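Local atomic coordinates of cell surface protein (Faecalibacterium prausnitzii A2-165, PDB entry 4GT6), a protein that is of unknown function but, as an extracellular leucine-rich repeat protein of the BspA type, probably binds other proteins at the bacterial cell surface. Residues A[224-236]-A[246-258]. Residues are numbered along the deposited sequence; the frame is centred on the assembly and turned at random.
Sequences LYEKSANGDYALI and AFKIPNGVARIET. With EDO (1,2-ethanediol), chain B; EDO (1,2-ethanediol), chain L.
Tyr233 O accepts from Ala254 N at 2.7 Å, Leu235 N gives to Arg255 O, and Glu257 N to Leu235 O, joining strands 233-236 and 253-256 in parallel at 32°. The pairing slips by one residue between Tyr233 and Ala234, a beta bulge, before which Tyr233 N makes a weak bond to Gly252 O; a water links that oxygen to Gly231 O. Apolar side chains fill the face bearing Leu235 and Val253. Leu235 CD1 meets the Phe247 ring at its edge, 4.0 Å from CE2, and also touches Ile249 CG1. Val253 chi1 (170°) sets CG2 anti to the carbonyl carbon, where it reaches Tyr225 CE2 at 3.5 Å, while Tyr225 OH lies against Pro250 CD. On the face bearing Ala234, Arg255 grips Glu257 side-on, NE to OE1 (2.7 Å) and NH2 to OE2; Thr258 N also binds OE2. A leucine in place of Arg255 would probably leave the Glu257 carboxylate without its countercharge and freer to turn. In the leucine-rich repeat solenoid of this N-terminal part of the longer protein, strand 233-237, hairpin partner of 224-227, pairs with 253-256, whose other side is taken by 278-279; strand 246-248 joins a separate parallel sheet through 269-271.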
loop_
_atom_site.group_PDB
_atom_site.type_symbol
_atom_site.label_atom_id
_atom_site.label_comp_id
_atom_site.label_asym_id
_atom_site.label_seq_id
_atom_site.Cartn_x
_atom_site.Cartn_y
_atom_site.Cartn_z
ATOM N N LEU A 224 1.731 -14.042 7.453
ATOM C CA LEU A 224 0.377 -13.540 7.661
ATOM C C LEU A 224 -0.596 -14.219 6.715
ATOM O O LEU A 224 -0.351 -14.286 5.507
ATOM C CB LEU A 224 0.331 -12.009 7.451
ATOM C CG LEU A 224 -0.979 -11.311 7.861
ATOM C CD1 LEU A 224 -1.254 -11.440 9.381
ATOM C CD2 LEU A 224 -0.909 -9.816 7.475
ATOM N N TYR A 225 -1.723 -14.666 7.272
ATOM C CA TYR A 225 -2.800 -15.320 6.535
ATOM C C TYR A 225 -4.110 -14.609 6.753
ATOM O O TYR A 225 -4.276 -13.891 7.740
ATOM C CB TYR A 225 -2.978 -16.794 7.009
ATOM C CG TYR A 225 -1.777 -17.668 6.728
ATOM C CD1 TYR A 225 -0.737 -17.773 7.648
ATOM C CD2 TYR A 225 -1.664 -18.371 5.529
ATOM C CE1 TYR A 225 0.413 -18.522 7.361
ATOM C CE2 TYR A 225 -0.532 -19.139 5.240
ATOM C CZ TYR A 225 0.496 -19.222 6.167
ATOM O OH TYR A 225 1.622 -19.964 5.886
ATOM N N GLU A 226 -5.064 -14.881 5.864
ATOM C CA GLU A 226 -6.476 -14.520 5.998
ATOM C C GLU A 226 -7.209 -15.834 6.195
ATOM O O GLU A 226 -7.073 -16.727 5.357
ATOM C CB GLU A 226 -6.998 -13.794 4.751
ATOM C CG GLU A 226 -8.495 -13.513 4.813
ATOM C CD GLU A 226 -8.968 -12.780 3.579
ATOM O OE1 GLU A 226 -8.729 -11.555 3.482
ATOM O OE2 GLU A 226 -9.422 -13.464 2.640
ATOM N N LYS A 227 -7.969 -15.959 7.267
ATOM C CA LYS A 227 -8.703 -17.179 7.508
ATOM C C LYS A 227 -10.160 -16.932 7.204
ATOM O O LYS A 227 -10.751 -16.021 7.770
ATOM C CB LYS A 227 -8.501 -17.661 8.954
ATOM C CG LYS A 227 -9.153 -19.022 9.201
ATOM C CD LYS A 227 -9.009 -19.446 10.643
ATOM C CE LYS A 227 -9.651 -20.801 10.858
ATOM N NZ LYS A 227 -9.595 -21.197 12.285
ATOM N N SER A 228 -10.730 -17.736 6.315
ATOM C CA SER A 228 -12.143 -17.647 5.956
ATOM C C SER A 228 -13.013 -18.423 6.951
ATOM O O SER A 228 -12.529 -19.329 7.646
ATOM C CB SER A 228 -12.359 -18.181 4.545
ATOM O OG SER A 228 -11.735 -17.308 3.620
ATOM N N ALA A 229 -14.303 -18.074 7.010
ATOM C CA ALA A 229 -15.295 -18.735 7.868
ATOM C C ALA A 229 -15.350 -20.265 7.617
ATOM O O ALA A 229 -15.533 -21.017 8.573
ATOM C CB ALA A 229 -16.672 -18.117 7.642
ATOM N N ASN A 230 -15.129 -20.722 6.351
ATOM C CA ASN A 230 -15.128 -22.149 5.993
ATOM C C ASN A 230 -13.794 -22.884 6.407
ATOM O O ASN A 230 -13.624 -24.066 6.102
ATOM C CB ASN A 230 -15.396 -22.332 4.484
ATOM C CG ASN A 230 -14.239 -22.002 3.551
ATOM O OD1 ASN A 230 -13.261 -21.334 3.918
ATOM N ND2 ASN A 230 -14.311 -22.503 2.320
ATOM N N GLY A 231 -12.868 -22.158 7.033
ATOM C CA GLY A 231 -11.589 -22.709 7.482
ATOM C C GLY A 231 -10.455 -22.625 6.478
ATOM O O GLY A 231 -9.324 -22.965 6.817
ATOM N N ASP A 232 -10.722 -22.188 5.233
ATOM C CA ASP A 232 -9.652 -22.002 4.241
ATOM C C ASP A 232 -8.769 -20.848 4.629
ATOM O O ASP A 232 -9.242 -19.897 5.265
ATOM C CB ASP A 232 -10.221 -21.687 2.838
ATOM C CG ASP A 232 -10.765 -22.863 2.042
ATOM O OD1 ASP A 232 -10.548 -24.028 2.467
ATOM O OD2 ASP A 232 -11.358 -22.618 0.964
ATOM N N TYR A 233 -7.506 -20.873 4.176
ATOM C CA TYR A 233 -6.611 -19.760 4.400
ATOM C C TYR A 233 -6.063 -19.246 3.082
ATOM O O TYR A 233 -5.864 -20.026 2.151
ATOM C CB TYR A 233 -5.415 -20.182 5.271
ATOM C CG TYR A 233 -5.727 -20.529 6.705
ATOM C CD1 TYR A 233 -6.317 -21.740 7.033
ATOM C CD2 TYR A 233 -5.339 -19.691 7.742
ATOM C CE1 TYR A 233 -6.538 -22.105 8.362
ATOM C CE2 TYR A 233 -5.577 -20.034 9.077
ATOM C CZ TYR A 233 -6.148 -21.253 9.382
ATOM O OH TYR A 233 -6.363 -21.603 10.698
ATOM N N ALA A 234 -5.770 -17.958 3.029
ATOM C CA ALA A 234 -5.034 -17.352 1.922
ATOM C C ALA A 234 -3.741 -16.834 2.526
ATOM O O ALA A 234 -3.784 -16.188 3.584
ATOM C CB ALA A 234 -5.832 -16.207 1.273
ATOM N N LEU A 235 -2.597 -17.111 1.896
ATOM C CA LEU A 235 -1.322 -16.577 2.387
ATOM C C LEU A 235 -1.209 -15.151 1.851
ATOM O O LEU A 235 -1.222 -14.961 0.635
ATOM C CB LEU A 235 -0.142 -17.461 1.898
ATOM C CG LEU A 235 1.190 -17.278 2.633
ATOM C CD1 LEU A 235 2.063 -18.519 2.458
ATOM C CD2 LEU A 235 1.990 -16.043 2.122
ATOM N N ILE A 236 -1.135 -14.152 2.742
ATOM C CA ILE A 236 -1.148 -12.779 2.243
ATOM C C ILE A 236 0.206 -12.061 2.386
ATOM O O ILE A 236 0.488 -11.194 1.552
ATOM C CB ILE A 236 -2.334 -11.967 2.826
ATOM C CG1 ILE A 236 -2.198 -11.671 4.323
ATOM C CG2 ILE A 236 -3.746 -12.630 2.458
ATOM C CD1 ILE A 236 -3.291 -10.737 4.852
ATOM N N ALA A 246 14.379 -22.146 2.715
ATOM C CA ALA A 246 13.228 -22.895 2.208
ATOM C C ALA A 246 11.959 -22.589 2.991
ATOM O O ALA A 246 12.007 -22.320 4.199
ATOM C CB ALA A 246 13.505 -24.391 2.270
ATOM N N PHE A 247 10.820 -22.700 2.308
ATOM C CA PHE A 247 9.524 -22.553 2.971
ATOM C C PHE A 247 8.545 -23.508 2.328
ATOM O O PHE A 247 8.537 -23.642 1.114
ATOM C CB PHE A 247 8.994 -21.102 2.933
ATOM C CG PHE A 247 7.672 -20.944 3.672
ATOM C CD1 PHE A 247 7.604 -21.101 5.059
ATOM C CD2 PHE A 247 6.494 -20.662 2.978
ATOM C CE1 PHE A 247 6.382 -20.975 5.738
ATOM C CE2 PHE A 247 5.281 -20.485 3.665
ATOM C CZ PHE A 247 5.228 -20.667 5.035
ATOM N N LYS A 248 7.761 -24.209 3.142
ATOM C CA LYS A 248 6.699 -25.076 2.650
ATOM C C LYS A 248 5.385 -24.436 3.067
ATOM O O LYS A 248 5.110 -24.277 4.265
ATOM C CB LYS A 248 6.809 -26.525 3.184
ATOM C CG LYS A 248 5.685 -27.437 2.655
ATOM C CD LYS A 248 5.835 -28.900 3.127
ATOM C CE LYS A 248 5.392 -29.147 4.575
ATOM N NZ LYS A 248 5.917 -30.467 5.074
ATOM N N ILE A 249 4.573 -24.067 2.085
ATOM C CA ILE A 249 3.260 -23.468 2.373
ATOM C C ILE A 249 2.387 -24.570 3.023
ATOM O O ILE A 249 2.293 -25.672 2.485
ATOM C CB ILE A 249 2.630 -22.888 1.086
ATOM C CG1 ILE A 249 3.483 -21.696 0.566
ATOM C CG2 ILE A 249 1.160 -22.469 1.335
ATOM C CD1 ILE A 249 3.157 -21.279 -0.890
ATOM N N PRO A 250 1.746 -24.297 4.178
ATOM C CA PRO A 250 0.982 -25.365 4.847
ATOM C C PRO A 250 -0.211 -25.867 4.062
ATOM O O PRO A 250 -0.911 -25.107 3.378
ATOM C CB PRO A 250 0.480 -24.715 6.140
ATOM C CG PRO A 250 1.369 -23.531 6.366
ATOM C CD PRO A 250 1.823 -23.072 5.005
ATOM N N ASN A 251 -0.458 -27.162 4.214
ATOM C CA ASN A 251 -1.679 -27.785 3.727
ATOM C C ASN A 251 -2.858 -27.044 4.413
ATOM O O ASN A 251 -2.767 -26.728 5.600
ATOM C CB ASN A 251 -1.676 -29.269 4.100
ATOM C CG ASN A 251 -2.915 -30.002 3.689
ATOM O OD1 ASN A 251 -3.507 -29.703 2.655
ATOM N ND2 ASN A 251 -3.328 -30.989 4.489
ATOM N N GLY A 252 -3.897 -26.722 3.658
ATOM C CA GLY A 252 -5.026 -25.956 4.189
ATOM C C GLY A 252 -5.045 -24.534 3.649
ATOM O O GLY A 252 -6.028 -23.807 3.842
ATOM N N VAL A 253 -3.964 -24.135 2.945
ATOM C CA VAL A 253 -3.874 -22.826 2.268
ATOM C C VAL A 253 -4.491 -23.016 0.884
ATOM O O VAL A 253 -4.074 -23.919 0.153
ATOM C CB VAL A 253 -2.424 -22.278 2.193
ATOM C CG1 VAL A 253 -2.355 -21.037 1.272
ATOM C CG2 VAL A 253 -1.905 -21.941 3.593
ATOM N N ALA A 254 -5.506 -22.212 0.547
ATOM C CA ALA A 254 -6.214 -22.347 -0.734
ATOM C C ALA A 254 -5.721 -21.367 -1.786
ATOM O O ALA A 254 -5.969 -21.559 -2.979
ATOM C CB ALA A 254 -7.700 -22.131 -0.511
ATOM N N ARG A 255 -5.036 -20.310 -1.351
ATOM C CA ARG A 255 -4.614 -19.247 -2.262
ATOM C C ARG A 255 -3.346 -18.574 -1.778
ATOM O O ARG A 255 -3.173 -18.365 -0.577
ATOM C CB ARG A 255 -5.763 -18.199 -2.348
ATOM C CG ARG A 255 -5.371 -16.858 -3.043
ATOM C CD ARG A 255 -6.541 -16.145 -3.682
ATOM N NE ARG A 255 -6.142 -14.866 -4.291
ATOM C CZ ARG A 255 -5.896 -14.675 -5.587
ATOM N NH1 ARG A 255 -5.960 -15.688 -6.441
ATOM N NH2 ARG A 255 -5.576 -13.466 -6.035
ATOM N N ILE A 256 -2.473 -18.214 -2.725
ATOM C CA ILE A 256 -1.315 -17.362 -2.473
ATOM C C ILE A 256 -1.771 -16.018 -3.018
ATOM O O ILE A 256 -1.961 -15.895 -4.235
ATOM C CB ILE A 256 0.016 -17.856 -3.110
ATOM C CG1 ILE A 256 0.392 -19.264 -2.630
ATOM C CG2 ILE A 256 1.141 -16.848 -2.792
ATOM C CD1 ILE A 256 1.365 -19.992 -3.608
ATOM N N GLU A 257 -2.013 -15.036 -2.133
ATOM C CA GLU A 257 -2.563 -13.756 -2.549
ATOM C C GLU A 257 -1.503 -12.915 -3.327
ATOM O O GLU A 257 -0.308 -13.237 -3.330
ATOM C CB GLU A 257 -3.170 -13.010 -1.339
ATOM C CG GLU A 257 -4.123 -11.864 -1.675
ATOM C CD GLU A 257 -5.132 -12.167 -2.768
ATOM O OE1 GLU A 257 -6.118 -12.879 -2.472
ATOM O OE2 GLU A 257 -4.881 -11.789 -3.937
ATOM N N THR A 258 -1.973 -11.904 -4.055
ATOM C CA THR A 258 -1.128 -11.045 -4.883
ATOM C C THR A 258 0.034 -10.479 -4.055
ATOM O O THR A 258 -0.161 -10.062 -2.910
ATOM C CB THR A 258 -1.967 -9.947 -5.577
ATOM O OG1 THR A 258 -1.119 -9.157 -6.421
ATOM C CG2 THR A 258 -2.698 -9.035 -4.601
HETATM C C1 EDO B . -5.130 -12.096 -9.641
HETATM O O1 EDO B . -4.449 -11.618 -8.475
HETATM C C2 EDO B . -4.927 -13.620 -9.831
HETATM O O2 EDO B . -5.924 -14.354 -9.138
HETATM C C1 EDO L . -3.248 -6.351 -8.113
HETATM O O1 EDO L . -2.167 -6.958 -7.423
HETATM C C2 EDO L . -4.472 -7.276 -8.235
HETATM O O2 EDO L . -5.134 -7.335 -6.994
HETATM O O HOH W 1 -7.380 -24.675 6.069
HETATM O O HOH W 2 -1.167 -10.591 -0.522
#